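Local coordinates for putative TetR transcriptional regulator (Rhodococcus sp., PDB 2I10), which probably binds DNA as a dimeric transcriptional regulator of the TetR family, and has bound p-nitrophenol, at residues 18-29 and 55-66. Sequence-based numbering, arbitrary orientation.
Sequences QTAMELFWRQGY and KRDLFEKTLDRY
Phe24 is the central bump. Its ring sits as a knob in the hollow formed by Lys55, Leu58, Phe59 and Thr62. The edge of Phe59 points at the face of Phe24 in a T-shaped pair, with planes at 80° and centroids 5.0 Å apart. Phe59 CD1 lies over the middle of that face. Leu58 and Thr62 OG1 meet the Phe24 rim.

Tyr29 fills the next hollow, between Phe59, Lys55 and Arg56. Its CD1 rests 3.4 Å from Phe59 CG, the two rings being oblique. Tyr29 OH reaches Arg56 CA and CB. Lys55 CE lies over one face of the Tyr29 ring, toward the rim, 3.5 Å from Tyr29 CZ. The lysine chain bends at chi3 (74°), which brings NZ over the ring as a cation-pi partner. Lys55 NZ donates a hydrogen bond to Tyr29 O, 3.1 Å away and above the carbonyl plane, and another to Thr32 O.

Between these helices, small groups meet: Ala20 CB faces Thr62 OG1 and Leu58 CD1, and Thr62 CG2 lies 3.7 Å from Met21 CB. Thr62 OG1 donates back to Leu58 O, which satisfies this buried hydroxyl within its own helix. Beyond it, Met21 CG (selenomethionine) stands over the centre of the Tyr66 ring; Met21 SE comes in obliquely, 4.2 Å from the Tyr66 centroid, a Met-aromatic contact. Gln18 CB packs on Tyr66 OH at 3.2 Å.

The axes of segments 18-27 and 55-66 pass 9.5 Å apart at 100°. Helix 15-27, the first of the TetR-type DNA-binding domain, packs on helix 55-66, which follows the predicted helix-turn-helix. Met21 also touches Leu114 of the second subunit. The chemistry is mainly apolar and aromatic, with one lysine tying the Tyr29 end, consistent with a joint held largely by side-chain fit.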
loop_
_atom_site.group_PDB
_atom_site.type_symbol
_atom_site.label_atom_id
_atom_site.label_comp_id
_atom_site.label_asym_id
_atom_site.label_seq_id
_atom_site.Cartn_x
_atom_site.Cartn_y
_atom_site.Cartn_z
ATOM N N GLN B 18 -13.337 -2.701 -13.164
ATOM C CA GLN B 18 -13.550 -2.687 -11.740
ATOM C C GLN B 18 -14.616 -3.649 -11.336
ATOM O O GLN B 18 -14.483 -4.312 -10.325
ATOM C CB GLN B 18 -13.935 -1.283 -11.285
ATOM C CG GLN B 18 -14.141 -1.106 -9.817
ATOM C CD GLN B 18 -14.332 0.390 -9.509
ATOM O OE1 GLN B 18 -14.389 0.783 -8.373
ATOM N NE2 GLN B 18 -14.445 1.216 -10.563
ATOM N N THR B 19 -15.698 -3.702 -12.113
ATOM C CA THR B 19 -16.765 -4.654 -11.859
ATOM C C THR B 19 -16.285 -6.103 -11.942
ATOM O O THR B 19 -16.592 -6.929 -11.071
ATOM C CB THR B 19 -17.956 -4.404 -12.829
ATOM O OG1 THR B 19 -18.326 -3.045 -12.686
ATOM C CG2 THR B 19 -19.125 -5.253 -12.450
ATOM N N ALA B 20 -15.534 -6.394 -13.004
ATOM C CA ALA B 20 -14.871 -7.697 -13.176
ATOM C C ALA B 20 -13.911 -8.032 -12.035
ATOM O O ALA B 20 -13.994 -9.124 -11.476
ATOM C CB ALA B 20 -14.191 -7.729 -14.497
HETATM N N MSE B 21 -13.040 -7.091 -11.647
HETATM C CA MSE B 21 -12.213 -7.243 -10.438
HETATM C C MSE B 21 -12.974 -7.662 -9.176
HETATM O O MSE B 21 -12.554 -8.604 -8.500
HETATM C CB MSE B 21 -11.404 -5.968 -10.135
HETATM C CG MSE B 21 -10.536 -6.009 -8.847
HETATM SE SE MSE B 21 -8.917 -7.010 -9.233
HETATM C CE MSE B 21 -9.420 -8.939 -9.036
ATOM N N GLU B 22 -14.071 -6.987 -8.837
ATOM C CA GLU B 22 -14.831 -7.325 -7.611
ATOM C C GLU B 22 -15.327 -8.738 -7.641
ATOM O O GLU B 22 -15.316 -9.410 -6.619
ATOM C CB GLU B 22 -16.053 -6.395 -7.376
ATOM C CG GLU B 22 -15.782 -4.955 -7.728
ATOM C CD GLU B 22 -16.943 -4.000 -7.429
ATOM O OE1 GLU B 22 -18.110 -4.232 -7.863
ATOM O OE2 GLU B 22 -16.645 -2.982 -6.768
ATOM N N LEU B 23 -15.823 -9.165 -8.801
ATOM C CA LEU B 23 -16.279 -10.522 -8.973
ATOM C C LEU B 23 -15.167 -11.501 -8.794
ATOM O O LEU B 23 -15.313 -12.474 -8.074
ATOM C CB LEU B 23 -16.863 -10.737 -10.378
ATOM C CG LEU B 23 -18.334 -10.480 -10.595
ATOM C CD1 LEU B 23 -18.636 -10.541 -12.086
ATOM C CD2 LEU B 23 -19.181 -11.490 -9.800
ATOM N N PHE B 24 -14.076 -11.301 -9.523
ATOM C CA PHE B 24 -12.975 -12.258 -9.468
ATOM C C PHE B 24 -12.377 -12.206 -8.060
ATOM O O PHE B 24 -11.888 -13.214 -7.530
ATOM C CB PHE B 24 -11.870 -11.955 -10.507
ATOM C CG PHE B 24 -12.272 -12.149 -11.972
ATOM C CD1 PHE B 24 -12.769 -13.355 -12.445
ATOM C CD2 PHE B 24 -12.056 -11.134 -12.895
ATOM C CE1 PHE B 24 -13.089 -13.532 -13.797
ATOM C CE2 PHE B 24 -12.382 -11.300 -14.250
ATOM C CZ PHE B 24 -12.896 -12.496 -14.689
ATOM N N TRP B 25 -12.379 -11.015 -7.456
ATOM C CA TRP B 25 -11.759 -10.880 -6.124
ATOM C C TRP B 25 -12.495 -11.793 -5.159
ATOM O O TRP B 25 -11.868 -12.568 -4.457
ATOM C CB TRP B 25 -11.852 -9.445 -5.646
ATOM C CG TRP B 25 -11.241 -9.203 -4.311
ATOM C CD1 TRP B 25 -11.893 -9.129 -3.096
ATOM C CD2 TRP B 25 -9.849 -8.979 -4.036
ATOM N NE1 TRP B 25 -10.984 -8.879 -2.087
ATOM C CE2 TRP B 25 -9.726 -8.764 -2.633
ATOM C CE3 TRP B 25 -8.706 -8.908 -4.842
ATOM C CZ2 TRP B 25 -8.497 -8.515 -2.017
ATOM C CZ3 TRP B 25 -7.494 -8.665 -4.240
ATOM C CH2 TRP B 25 -7.395 -8.471 -2.823
ATOM N N ARG B 26 -13.827 -11.702 -5.160
ATOM C CA ARG B 26 -14.694 -12.443 -4.239
ATOM C C ARG B 26 -14.849 -13.923 -4.598
ATOM O O ARG B 26 -14.869 -14.784 -3.709
ATOM C CB ARG B 26 -16.065 -11.782 -4.189
ATOM C CG ARG B 26 -17.064 -12.506 -3.250
ATOM C CD ARG B 26 -18.431 -11.847 -3.225
ATOM N NE ARG B 26 -19.198 -12.133 -4.449
ATOM C CZ ARG B 26 -19.370 -11.267 -5.444
ATOM N NH1 ARG B 26 -18.826 -10.043 -5.397
ATOM N NH2 ARG B 26 -20.084 -11.625 -6.483
ATOM N N GLN B 27 -14.958 -14.221 -5.902
ATOM C CA GLN B 27 -15.273 -15.582 -6.346
ATOM C C GLN B 27 -14.077 -16.387 -6.900
ATOM O O GLN B 27 -14.174 -17.603 -7.053
ATOM C CB GLN B 27 -16.402 -15.560 -7.406
ATOM C CG GLN B 27 -17.663 -14.744 -7.049
ATOM C CD GLN B 27 -18.789 -14.877 -8.076
ATOM O OE1 GLN B 27 -18.581 -14.824 -9.308
ATOM N NE2 GLN B 27 -19.980 -15.086 -7.576
ATOM N N GLY B 28 -12.975 -15.716 -7.221
ATOM C CA GLY B 28 -11.897 -16.381 -7.931
ATOM C C GLY B 28 -12.248 -16.547 -9.404
ATOM O O GLY B 28 -13.336 -16.193 -9.855
ATOM N N TYR B 29 -11.296 -17.049 -10.163
ATOM C CA TYR B 29 -11.465 -17.177 -11.579
ATOM C C TYR B 29 -12.457 -18.284 -11.903
ATOM O O TYR B 29 -13.450 -18.056 -12.582
ATOM C CB TYR B 29 -10.108 -17.442 -12.246
ATOM C CG TYR B 29 -10.229 -17.593 -13.753
ATOM C CD1 TYR B 29 -10.372 -16.465 -14.565
ATOM C CD2 TYR B 29 -10.205 -18.866 -14.359
ATOM C CE1 TYR B 29 -10.478 -16.571 -15.971
ATOM C CE2 TYR B 29 -10.325 -18.987 -15.750
ATOM C CZ TYR B 29 -10.461 -17.839 -16.550
ATOM O OH TYR B 29 -10.597 -17.932 -17.939
ATOM N N LYS B 55 -13.537 -15.023 -21.232
ATOM C CA LYS B 55 -13.400 -14.800 -19.796
ATOM C C LYS B 55 -11.918 -14.674 -19.412
ATOM O O LYS B 55 -11.533 -13.825 -18.599
ATOM C CB LYS B 55 -14.022 -15.971 -19.024
ATOM C CG LYS B 55 -13.898 -15.731 -17.499
ATOM C CD LYS B 55 -14.634 -16.728 -16.653
ATOM C CE LYS B 55 -13.951 -18.039 -16.609
ATOM N NZ LYS B 55 -14.386 -18.797 -15.394
ATOM N N ARG B 56 -11.083 -15.507 -20.032
ATOM C CA ARG B 56 -9.643 -15.482 -19.793
ATOM C C ARG B 56 -9.048 -14.164 -20.244
ATOM O O ARG B 56 -8.260 -13.564 -19.530
ATOM C CB ARG B 56 -8.926 -16.653 -20.466
ATOM C CG ARG B 56 -7.433 -16.778 -20.060
ATOM C CD ARG B 56 -7.315 -17.105 -18.542
ATOM N NE ARG B 56 -5.984 -17.541 -18.117
ATOM C CZ ARG B 56 -5.492 -18.771 -18.308
ATOM N NH1 ARG B 56 -4.280 -19.075 -17.875
ATOM N NH2 ARG B 56 -6.202 -19.698 -18.927
ATOM N N ASP B 57 -9.396 -13.710 -21.438
ATOM C CA ASP B 57 -8.910 -12.393 -21.919
ATOM C C ASP B 57 -9.297 -11.320 -20.887
ATOM O O ASP B 57 -8.477 -10.506 -20.524
ATOM C CB ASP B 57 -9.534 -12.002 -23.259
ATOM C CG ASP B 57 -9.107 -12.904 -24.398
ATOM O OD1 ASP B 57 -8.015 -13.473 -24.349
ATOM O OD2 ASP B 57 -9.873 -13.040 -25.357
ATOM N N LEU B 58 -10.557 -11.321 -20.459
ATOM C CA LEU B 58 -11.046 -10.305 -19.522
ATOM C C LEU B 58 -10.286 -10.378 -18.175
ATOM O O LEU B 58 -9.926 -9.376 -17.601
ATOM C CB LEU B 58 -12.547 -10.422 -19.308
ATOM C CG LEU B 58 -13.219 -9.672 -18.154
ATOM C CD1 LEU B 58 -12.905 -8.133 -18.228
ATOM C CD2 LEU B 58 -14.746 -9.925 -18.142
ATOM N N PHE B 59 -10.046 -11.575 -17.697
ATOM C CA PHE B 59 -9.311 -11.756 -16.435
ATOM C C PHE B 59 -7.874 -11.243 -16.536
ATOM O O PHE B 59 -7.390 -10.571 -15.620
ATOM C CB PHE B 59 -9.394 -13.231 -16.002
ATOM C CG PHE B 59 -8.603 -13.562 -14.750
ATOM C CD1 PHE B 59 -9.103 -13.224 -13.472
ATOM C CD2 PHE B 59 -7.385 -14.246 -14.834
ATOM C CE1 PHE B 59 -8.404 -13.547 -12.313
ATOM C CE2 PHE B 59 -6.675 -14.585 -13.662
ATOM C CZ PHE B 59 -7.179 -14.226 -12.404
ATOM N N GLU B 60 -7.195 -11.519 -17.652
ATOM C CA GLU B 60 -5.824 -11.029 -17.845
ATOM C C GLU B 60 -5.798 -9.504 -17.957
ATOM O O GLU B 60 -4.866 -8.880 -17.483
ATOM C CB GLU B 60 -5.159 -11.666 -19.094
ATOM C CG GLU B 60 -5.128 -13.243 -19.113
ATOM C CD GLU B 60 -4.233 -13.879 -18.043
ATOM O OE1 GLU B 60 -3.382 -13.168 -17.493
ATOM O OE2 GLU B 60 -4.350 -15.105 -17.776
ATOM N N LYS B 61 -6.825 -8.903 -18.566
ATOM C CA LYS B 61 -6.912 -7.419 -18.662
ATOM C C LYS B 61 -7.126 -6.791 -17.265
ATOM O O LYS B 61 -6.622 -5.703 -16.967
ATOM C CB LYS B 61 -8.073 -6.965 -19.592
ATOM C CG LYS B 61 -7.962 -7.345 -21.078
ATOM C CD LYS B 61 -9.371 -7.186 -21.843
ATOM C CE LYS B 61 -9.500 -8.007 -23.131
ATOM N NZ LYS B 61 -8.366 -7.784 -24.124
ATOM N N THR B 62 -7.910 -7.474 -16.442
ATOM C CA THR B 62 -8.195 -7.019 -15.082
ATOM C C THR B 62 -6.861 -7.042 -14.271
ATOM O O THR B 62 -6.555 -6.084 -13.579
ATOM C CB THR B 62 -9.306 -7.873 -14.418
ATOM O OG1 THR B 62 -10.533 -7.691 -15.137
ATOM C CG2 THR B 62 -9.586 -7.408 -13.003
ATOM N N LEU B 63 -6.062 -8.096 -14.421
ATOM C CA LEU B 63 -4.771 -8.189 -13.748
ATOM C C LEU B 63 -3.802 -7.150 -14.242
ATOM O O LEU B 63 -2.992 -6.662 -13.443
ATOM C CB LEU B 63 -4.168 -9.589 -13.858
ATOM C CG LEU B 63 -4.904 -10.809 -13.286
ATOM C CD1 LEU B 63 -4.057 -12.091 -13.523
ATOM C CD2 LEU B 63 -5.217 -10.649 -11.771
ATOM N N ASP B 64 -3.812 -6.830 -15.535
ATOM C CA ASP B 64 -3.008 -5.715 -16.042
ATOM C C ASP B 64 -3.339 -4.423 -15.299
ATOM O O ASP B 64 -2.448 -3.649 -14.990
ATOM C CB ASP B 64 -3.247 -5.464 -17.541
ATOM C CG ASP B 64 -2.730 -6.582 -18.429
ATOM O OD1 ASP B 64 -1.941 -7.428 -17.941
ATOM O OD2 ASP B 64 -3.116 -6.610 -19.635
ATOM N N ARG B 65 -4.630 -4.180 -15.052
ATOM C CA ARG B 65 -5.071 -2.945 -14.406
ATOM C C ARG B 65 -4.731 -2.925 -12.892
ATOM O O ARG B 65 -4.347 -1.895 -12.371
ATOM C CB ARG B 65 -6.572 -2.736 -14.656
ATOM C CG ARG B 65 -7.187 -1.439 -14.102
ATOM C CD ARG B 65 -6.630 -0.179 -14.759
ATOM N NE ARG B 65 -6.758 -0.130 -16.225
ATOM C CZ ARG B 65 -7.716 0.525 -16.882
ATOM N NH1 ARG B 65 -8.664 1.165 -16.209
ATOM N NH2 ARG B 65 -7.748 0.526 -18.214
ATOM N N TYR B 66 -4.858 -4.053 -12.205
ATOM C CA TYR B 66 -4.825 -4.057 -10.741
ATOM C C TYR B 66 -3.659 -4.746 -10.045
ATOM O O TYR B 66 -3.586 -4.703 -8.825
ATOM C CB TYR B 66 -6.095 -4.688 -10.212
ATOM C CG TYR B 66 -7.346 -3.825 -10.390
ATOM C CD1 TYR B 66 -7.653 -2.824 -9.465
ATOM C CD2 TYR B 66 -8.230 -4.033 -11.466
ATOM C CE1 TYR B 66 -8.802 -2.032 -9.592
ATOM C CE2 TYR B 66 -9.410 -3.230 -11.612
ATOM C CZ TYR B 66 -9.676 -2.239 -10.665
ATOM O OH TYR B 66 -10.797 -1.429 -10.776
#